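Local coordinates for type IV pilus assembly protein PilF (PDB 5OIU), which probably hydrolyses ATP as a hexameric AAA+ motor that powers assembly of the type IV pilus in Thermus thermophilus, at residues C[29-34]-C[55-60]; C[135-140]-C[268-273]. All blocks are in the same frame, centred on the assembly; numbering follows the deposited sequence.

Contact 1 (C[29-34]-C[55-60]); sequences IEPRQN and GALNAV
Leu57 and Val60 on one helix pack against Pro31 and Ile29 at the end of a strand. This is helix-on-sheet packing in the N-terminal part of this chain. Strand 26-31 lies within a six-stranded antiparallel sheet, and helix 57-67 runs over one face of it. The chain passes through strands 36-42 and 45-52 before the helix begins.

Leu57 contributes about a third of the buried surface, more than any other residue here. Its CB points toward the strand but touches nothing across it. CG stands anti to the backbone N (chi1 175°), which extends the branch toward Pro31. There the two methyls divide unequally. CD2 meets Pro31 CB at 3.7 Å and lies near Pro31 CG as well. CD1 is slightly farther away, 4.1 Å from Pro31 CB. Both methyls approach the CB corner of the ring from the same side, CD2 ahead of CD1, and the side chains cross obliquely. The same leucine also touches Val36 of the neighbouring strand.

One turn on, Val60 reaches Ile29. Val60 N is hydrogen-bonded to Ala56 O at 3.0 Å. Its CG1 is the branch that touches Ile29. Helix 6-22 also packs on Val60, through Ala8 and Phe11, which buries this end of the contact.

Ile29 and Pro31 face the helix, while Glu30 between them turns to the other side, where it also meets the second subunit. Glu30 OE1 forms salt bridges with Lys106 and Arg39 and a hydrogen bond with Asn188 of the second subunit. Its OE2 takes a weak, long bond from Arg32 NH1 at 3.5 Å, in the plane of the guanidinium.

Ile29 meets Val60 with both its tip and its branch methyl: CD1 lies 3.9 Å from Val60 CG1, and Ile29 CG2 4.2 Å from the same methyl.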
ATOM      1  N   ILE C  29      25.808  18.597 -32.105  1.00 37.06           N
ATOM      2  CA  ILE C  29      27.135  18.930 -31.595  1.00 32.81           C
ATOM      3  C   ILE C  29      27.736  17.644 -31.036  1.00 42.32           C
ATOM      4  O   ILE C  29      27.469  17.267 -29.884  1.00 46.33           O
ATOM      5  CB  ILE C  29      27.079  20.048 -30.550  1.00 35.03           C
ATOM      6  CG1 ILE C  29      26.441  21.286 -31.192  1.00 40.06           C
ATOM      7  CG2 ILE C  29      28.476  20.387 -30.041  1.00 37.52           C
ATOM      8  CD1 ILE C  29      26.536  22.565 -30.377  1.00 41.63           C
ATOM      9  N   GLU C  30      28.546  16.957 -31.852  1.00 42.20           N
ATOM     10  CA  GLU C  30      29.051  15.625 -31.536  1.00 38.73           C
ATOM     11  C   GLU C  30      30.518  15.661 -31.144  1.00 40.94           C
ATOM     12  O   GLU C  30      31.373  15.930 -31.998  1.00 38.25           O
ATOM     13  CB  GLU C  30      28.882  14.677 -32.726  1.00 42.42           C
ATOM     14  CG  GLU C  30      27.606  14.833 -33.545  1.00 40.88           C
ATOM     15  CD  GLU C  30      27.364  13.622 -34.443  1.00 45.80           C
ATOM     16  OE1 GLU C  30      26.189  13.249 -34.655  1.00 39.17           O
ATOM     17  OE2 GLU C  30      28.363  13.027 -34.932  1.00 57.89           O
ATOM     18  N   PRO C  31      30.868  15.315 -29.909  1.00 44.98           N
ATOM     19  CA  PRO C  31      32.275  15.008 -29.614  1.00 51.99           C
ATOM     20  C   PRO C  31      32.700  13.734 -30.340  1.00 42.48           C
ATOM     21  O   PRO C  31      31.979  12.738 -30.345  1.00 43.91           O
ATOM     22  CB  PRO C  31      32.287  14.831 -28.091  1.00 45.25           C
ATOM     23  CG  PRO C  31      30.921  14.327 -27.790  1.00 43.71           C
ATOM     24  CD  PRO C  31      29.984  14.979 -28.783  1.00 36.52           C
ATOM     25  N   ARG C  32      33.856  13.788 -30.986  1.00 51.15           N
ATOM     26  CA  ARG C  32      34.471  12.639 -31.647  1.00 51.20           C
ATOM     27  C   ARG C  32      35.819  12.343 -30.975  1.00 48.66           C
ATOM     28  O   ARG C  32      36.136  12.873 -29.906  1.00 50.52           O
ATOM     29  CB  ARG C  32      34.602  12.892 -33.156  1.00 53.36           C
ATOM     30  CG  ARG C  32      33.302  12.650 -33.939  1.00 56.50           C
ATOM     31  CD  ARG C  32      33.337  13.182 -35.384  1.00 62.16           C
ATOM     32  NE  ARG C  32      31.990  13.246 -35.967  1.00 61.99           N
ATOM     33  CZ  ARG C  32      31.712  13.685 -37.198  1.00 66.22           C
ATOM     34  NH1 ARG C  32      30.449  13.717 -37.626  1.00 53.59           N
ATOM     35  NH2 ARG C  32      32.691  14.102 -37.996  1.00 55.34           N
ATOM     36  N   GLN C  33      36.622  11.485 -31.602  1.00 53.87           N
ATOM     37  CA  GLN C  33      37.866  11.060 -30.959  1.00 58.20           C
ATOM     38  C   GLN C  33      38.859  12.211 -30.846  1.00 58.63           C
ATOM     39  O   GLN C  33      39.452  12.426 -29.781  1.00 56.42           O
ATOM     40  CB  GLN C  33      38.481   9.898 -31.730  1.00 55.90           C
ATOM     41  CG  GLN C  33      39.621   9.203 -31.033  1.00 55.54           C
ATOM     42  CD  GLN C  33      40.076   7.993 -31.818  1.00 64.74           C
ATOM     43  OE1 GLN C  33      40.243   8.070 -33.038  1.00 67.36           O
ATOM     44  NE2 GLN C  33      40.244   6.858 -31.135  1.00 68.37           N
ATOM     45  N   ASN C  34      39.028  12.984 -31.924  1.00 58.44           N
ATOM     46  CA  ASN C  34      40.025  14.046 -31.962  1.00 65.26           C
ATOM     47  C   ASN C  34      39.465  15.448 -32.175  1.00 66.61           C
ATOM     48  O   ASN C  34      40.241  16.410 -32.138  1.00 68.38           O
ATOM     49  CB  ASN C  34      41.057  13.718 -33.039  1.00 63.75           C
ATOM     50  CG  ASN C  34      41.776  12.439 -32.725  1.00 65.87           C
ATOM     51  OD1 ASN C  34      41.691  11.457 -33.468  1.00 68.38           O
ATOM     52  ND2 ASN C  34      42.442  12.419 -31.571  1.00 64.30           N
ATOM     53  N   GLY C  55      38.826  20.438 -26.624  1.00 53.85           N
ATOM     54  CA  GLY C  55      38.809  21.265 -25.425  1.00 54.55           C
ATOM     55  C   GLY C  55      37.638  22.232 -25.342  1.00 52.63           C
ATOM     56  O   GLY C  55      37.263  22.644 -24.239  1.00 55.43           O
ATOM     57  N   ALA C  56      37.043  22.594 -26.481  1.00 52.88           N
ATOM     58  CA  ALA C  56      35.930  23.537 -26.493  1.00 47.09           C
ATOM     59  C   ALA C  56      34.626  22.922 -26.001  1.00 52.46           C
ATOM     60  O   ALA C  56      33.689  23.672 -25.697  1.00 49.77           O
ATOM     61  CB  ALA C  56      35.726  24.085 -27.904  1.00 46.42           C
ATOM     62  N   LEU C  57      34.565  21.586 -25.891  1.00 49.74           N
ATOM     63  CA  LEU C  57      33.291  20.881 -25.756  1.00 47.78           C
ATOM     64  C   LEU C  57      32.537  21.299 -24.504  1.00 47.56           C
ATOM     65  O   LEU C  57      31.361  21.664 -24.576  1.00 52.82           O
ATOM     66  CB  LEU C  57      33.513  19.367 -25.749  1.00 54.85           C
ATOM     67  CG  LEU C  57      32.253  18.536 -25.480  1.00 48.50           C
ATOM     68  CD1 LEU C  57      31.332  18.587 -26.692  1.00 46.69           C
ATOM     69  CD2 LEU C  57      32.594  17.097 -25.141  1.00 49.05           C
ATOM     70  N   ASN C  58      33.184  21.238 -23.341  1.00 50.59           N
ATOM     71  CA  ASN C  58      32.449  21.510 -22.109  1.00 54.95           C
ATOM     72  C   ASN C  58      31.938  22.951 -22.067  1.00 56.28           C
ATOM     73  O   ASN C  58      30.799  23.199 -21.652  1.00 51.86           O
ATOM     74  CB  ASN C  58      33.320  21.177 -20.902  1.00 57.70           C
ATOM     75  CG  ASN C  58      33.484  19.676 -20.710  1.00 67.52           C
ATOM     76  OD1 ASN C  58      32.503  18.951 -20.535  1.00 68.48           O
ATOM     77  ND2 ASN C  58      34.723  19.198 -20.773  1.00 74.92           N
ATOM     78  N   ALA C  59      32.743  23.909 -22.539  1.00 59.34           N
ATOM     79  CA  ALA C  59      32.281  25.295 -22.619  1.00 54.34           C
ATOM     80  C   ALA C  59      31.037  25.418 -23.493  1.00 52.50           C
ATOM     81  O   ALA C  59      30.046  26.042 -23.099  1.00 55.66           O
ATOM     82  CB  ALA C  59      33.394  26.185 -23.162  1.00 58.24           C
ATOM     83  N   VAL C  60      31.079  24.833 -24.691  1.00 47.09           N
ATOM     84  CA  VAL C  60      29.930  24.874 -25.593  1.00 49.54           C
ATOM     85  C   VAL C  60      28.719  24.209 -24.944  1.00 53.23           C
ATOM     86  O   VAL C  60      27.614  24.773 -24.923  1.00 48.73           O
ATOM     87  CB  VAL C  60      30.297  24.220 -26.938  1.00 49.60           C
ATOM     88  CG1 VAL C  60      29.058  23.764 -27.690  1.00 44.81           C
ATOM     89  CG2 VAL C  60      31.078  25.193 -27.781  1.00 53.26           C
TER

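Contact 2 (C[135-140]-C[268-273])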
ATOM      1  N   LYS C 135     -16.268  20.732 -24.702  1.00 44.90           N
ATOM      2  CA  LYS C 135     -16.942  22.010 -24.463  1.00 45.48           C
ATOM      3  C   LYS C 135     -17.685  21.991 -23.135  1.00 44.89           C
ATOM      4  O   LYS C 135     -17.684  22.970 -22.378  1.00 44.14           O
ATOM      5  CB  LYS C 135     -17.938  22.298 -25.592  1.00 43.46           C
ATOM      6  CG  LYS C 135     -17.433  23.139 -26.744  1.00 48.01           C
ATOM      7  CD  LYS C 135     -18.541  23.320 -27.800  1.00 54.14           C
ATOM      8  CE  LYS C 135     -19.803  23.952 -27.211  1.00 52.67           C
ATOM      9  NZ  LYS C 135     -20.929  23.984 -28.190  1.00 53.58           N
ATOM     10  N   GLU C 136     -18.341  20.878 -22.848  1.00 44.15           N
ATOM     11  CA  GLU C 136     -19.109  20.781 -21.626  1.00 47.99           C
ATOM     12  C   GLU C 136     -18.204  20.775 -20.397  1.00 44.82           C
ATOM     13  O   GLU C 136     -18.565  21.352 -19.369  1.00 46.86           O
ATOM     14  CB  GLU C 136     -19.991  19.542 -21.715  1.00 47.61           C
ATOM     15  CG  GLU C 136     -20.678  19.143 -20.451  1.00 54.48           C
ATOM     16  CD  GLU C 136     -21.554  17.938 -20.684  1.00 73.16           C
ATOM     17  OE1 GLU C 136     -21.702  17.558 -21.878  1.00 67.26           O
ATOM     18  OE2 GLU C 136     -22.096  17.389 -19.688  1.00 87.97           O
ATOM     19  N   VAL C 137     -17.013  20.181 -20.482  1.00 45.90           N
ATOM     20  CA  VAL C 137     -16.107  20.213 -19.332  1.00 44.66           C
ATOM     21  C   VAL C 137     -15.644  21.638 -19.049  1.00 41.30           C
ATOM     22  O   VAL C 137     -15.715  22.113 -17.907  1.00 34.19           O
ATOM     23  CB  VAL C 137     -14.912  19.272 -19.550  1.00 43.00           C
ATOM     24  CG1 VAL C 137     -13.931  19.390 -18.384  1.00 43.46           C
ATOM     25  CG2 VAL C 137     -15.392  17.853 -19.681  1.00 45.60           C
ATOM     26  N   ILE C 138     -15.171  22.349 -20.080  1.00 37.98           N
ATOM     27  CA  ILE C 138     -14.606  23.677 -19.858  1.00 38.06           C
ATOM     28  C   ILE C 138     -15.653  24.741 -19.566  1.00 40.99           C
ATOM     29  O   ILE C 138     -15.296  25.850 -19.142  1.00 36.58           O
ATOM     30  CB  ILE C 138     -13.754  24.120 -21.059  1.00 38.62           C
ATOM     31  CG1 ILE C 138     -14.628  24.343 -22.303  1.00 42.43           C
ATOM     32  CG2 ILE C 138     -12.636  23.113 -21.324  1.00 38.58           C
ATOM     33  CD1 ILE C 138     -13.824  24.896 -23.487  1.00 38.33           C
ATOM     34  N   SER C 139     -16.932  24.442 -19.777  1.00 41.88           N
ATOM     35  CA  SER C 139     -17.991  25.391 -19.475  1.00 39.73           C
ATOM     36  C   SER C 139     -18.428  25.361 -18.023  1.00 35.94           C
ATOM     37  O   SER C 139     -19.211  26.217 -17.621  1.00 43.57           O
ATOM     38  CB  SER C 139     -19.206  25.132 -20.362  1.00 34.82           C
ATOM     39  OG  SER C 139     -18.862  25.413 -21.702  1.00 51.53           O
ATOM     40  N   LYS C 140     -17.969  24.393 -17.243  1.00 37.22           N
ATOM     41  CA  LYS C 140     -18.375  24.298 -15.856  1.00 33.05           C
ATOM     42  C   LYS C 140     -17.922  25.539 -15.097  1.00 36.10           C
ATOM     43  O   LYS C 140     -16.911  26.159 -15.446  1.00 38.05           O
ATOM     44  CB  LYS C 140     -17.780  23.046 -15.217  1.00 35.23           C
ATOM     45  CG  LYS C 140     -18.456  21.765 -15.656  1.00 39.44           C
ATOM     46  CD  LYS C 140     -18.049  20.598 -14.767  1.00 44.66           C
ATOM     47  CE  LYS C 140     -19.264  19.732 -14.450  1.00 46.35           C
ATOM     48  NZ  LYS C 140     -20.161  19.655 -15.641  1.00 48.65           N
ATOM     49  N   ALA C 268     -13.188  17.769  -6.696  1.00 42.07           N
ATOM     50  CA  ALA C 268     -12.722  18.934  -7.451  1.00 38.26           C
ATOM     51  C   ALA C 268     -12.442  18.649  -8.917  1.00 43.05           C
ATOM     52  O   ALA C 268     -12.675  19.518  -9.770  1.00 38.73           O
ATOM     53  CB  ALA C 268     -11.448  19.508  -6.814  1.00 30.72           C
ATOM     54  N   LEU C 269     -11.931  17.456  -9.222  1.00 41.89           N
ATOM     55  CA  LEU C 269     -11.530  17.134 -10.579  1.00 35.86           C
ATOM     56  C   LEU C 269     -12.758  17.029 -11.461  1.00 40.78           C
ATOM     57  O   LEU C 269     -13.668  16.254 -11.169  1.00 41.69           O
ATOM     58  CB  LEU C 269     -10.743  15.833 -10.594  1.00 40.03           C
ATOM     59  CG  LEU C 269     -10.231  15.421 -11.970  1.00 42.48           C
ATOM     60  CD1 LEU C 269      -9.180  16.381 -12.411  1.00 39.88           C
ATOM     61  CD2 LEU C 269      -9.667  14.019 -11.916  1.00 39.17           C
ATOM     62  N   ILE C 270     -12.802  17.814 -12.537  1.00 41.29           N
ATOM     63  CA  ILE C 270     -13.927  17.715 -13.448  1.00 35.04           C
ATOM     64  C   ILE C 270     -13.576  16.920 -14.688  1.00 36.83           C
ATOM     65  O   ILE C 270     -14.484  16.389 -15.343  1.00 38.95           O
ATOM     66  CB  ILE C 270     -14.479  19.101 -13.836  1.00 34.22           C
ATOM     67  CG1 ILE C 270     -13.356  20.026 -14.257  1.00 38.75           C
ATOM     68  CG2 ILE C 270     -15.193  19.730 -12.671  1.00 36.50           C
ATOM     69  CD1 ILE C 270     -13.846  21.411 -14.573  1.00 36.32           C
ATOM     70  N   GLY C 271     -12.299  16.806 -15.025  1.00 40.26           N
ATOM     71  CA  GLY C 271     -11.909  16.021 -16.179  1.00 37.60           C
ATOM     72  C   GLY C 271     -10.411  16.057 -16.380  1.00 38.82           C
ATOM     73  O   GLY C 271      -9.704  16.907 -15.818  1.00 38.13           O
ATOM     74  N   VAL C 272      -9.938  15.104 -17.190  1.00 37.85           N
ATOM     75  CA  VAL C 272      -8.534  15.015 -17.572  1.00 39.08           C
ATOM     76  C   VAL C 272      -8.455  14.857 -19.080  1.00 40.24           C
ATOM     77  O   VAL C 272      -9.116  13.984 -19.655  1.00 40.93           O
ATOM     78  CB  VAL C 272      -7.806  13.849 -16.877  1.00 39.01           C
ATOM     79  CG1 VAL C 272      -6.322  13.894 -17.194  1.00 31.12           C
ATOM     80  CG2 VAL C 272      -8.009  13.925 -15.378  1.00 42.63           C
ATOM     81  N   LEU C 273      -7.657  15.699 -19.720  1.00 36.40           N
ATOM     82  CA  LEU C 273      -7.390  15.589 -21.145  1.00 36.14           C
ATOM     83  C   LEU C 273      -5.949  15.149 -21.329  1.00 40.40           C
ATOM     84  O   LEU C 273      -5.031  15.827 -20.849  1.00 40.55           O
ATOM     85  CB  LEU C 273      -7.620  16.913 -21.861  1.00 33.28           C
ATOM     86  CG  LEU C 273      -7.272  16.746 -23.325  1.00 34.96           C
ATOM     87  CD1 LEU C 273      -8.375  15.940 -23.973  1.00 38.51           C
ATOM     88  CD2 LEU C 273      -7.131  18.096 -23.980  1.00 34.30           C
TER
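Ile270 lies against Val137 and Lys140 where a helix packs on the central sheet of the P-loop core. Helix 128-138 leads into strand 143-148, the strand that precedes the Walker A loop. Strand 269-281 is hydrogen-bonded to that strand in the mixed central sheet. The contact joins the end of the helix to the start of strand 269-281.

Ile270 offers two branches to two different partners. CG1 sits between the backbone N and the carbonyl carbon (chi1 49°), which directs it toward Val137. The approach there is loose: Ile270 CG1 is 4.2 Å from Val137 CG1. The other branch, CG2, serves Lys140. The lysine chain and the isoleucine slide past each other in opposite directions, and Lys140 CD rests 3.6 Å from Ile270 CG2. Lys140 CD is also 4.0 Å from Ile270 CB. The lysine bends at chi3, 138°, beside this apolar patch. Its contribution here is therefore aliphatic.

Next to Ile270, Gly271 has no side chain, and Val137 lies opposite it. The two CA atoms, of Val137 and Gly271, are 6.7 Å apart, the nearest pair of the two segments. Val137 also touches Phe145 of strand 143-148, so it covers two adjacent strands.

Near the end of the helix, Ser139 OG donates to Lys135 O at 2.8 Å, tilted 33° from the carbonyl plane. Val137 O accepts Lys140 N at 3.3 Å, and the tip of Ile270 lies beside it, with CD1 3.9 Å from that oxygen.

Overall arrangement
The two contacts lie on opposite sides of the chain's centre. Their centres are 49 Å apart, and their nearest atoms about 33 Å, so they do not touch. Along the chain they follow in series: contact 1 closes before contact 2 opens. Both pack a helix on a sheet, but the sheets differ. Contact 1 belongs to the chain's N-terminal antiparallel sheet and contact 2 to the mixed sheet of the P-loop core. None of their residues lines the ATP pocket. Contact 2 is linked to it by strand 143-148, which runs toward Thr151 to Ser156 at the nucleotide. Contact 1 adjoins the second subunit through Glu30, whereas no other chain touches the segments of contact 2.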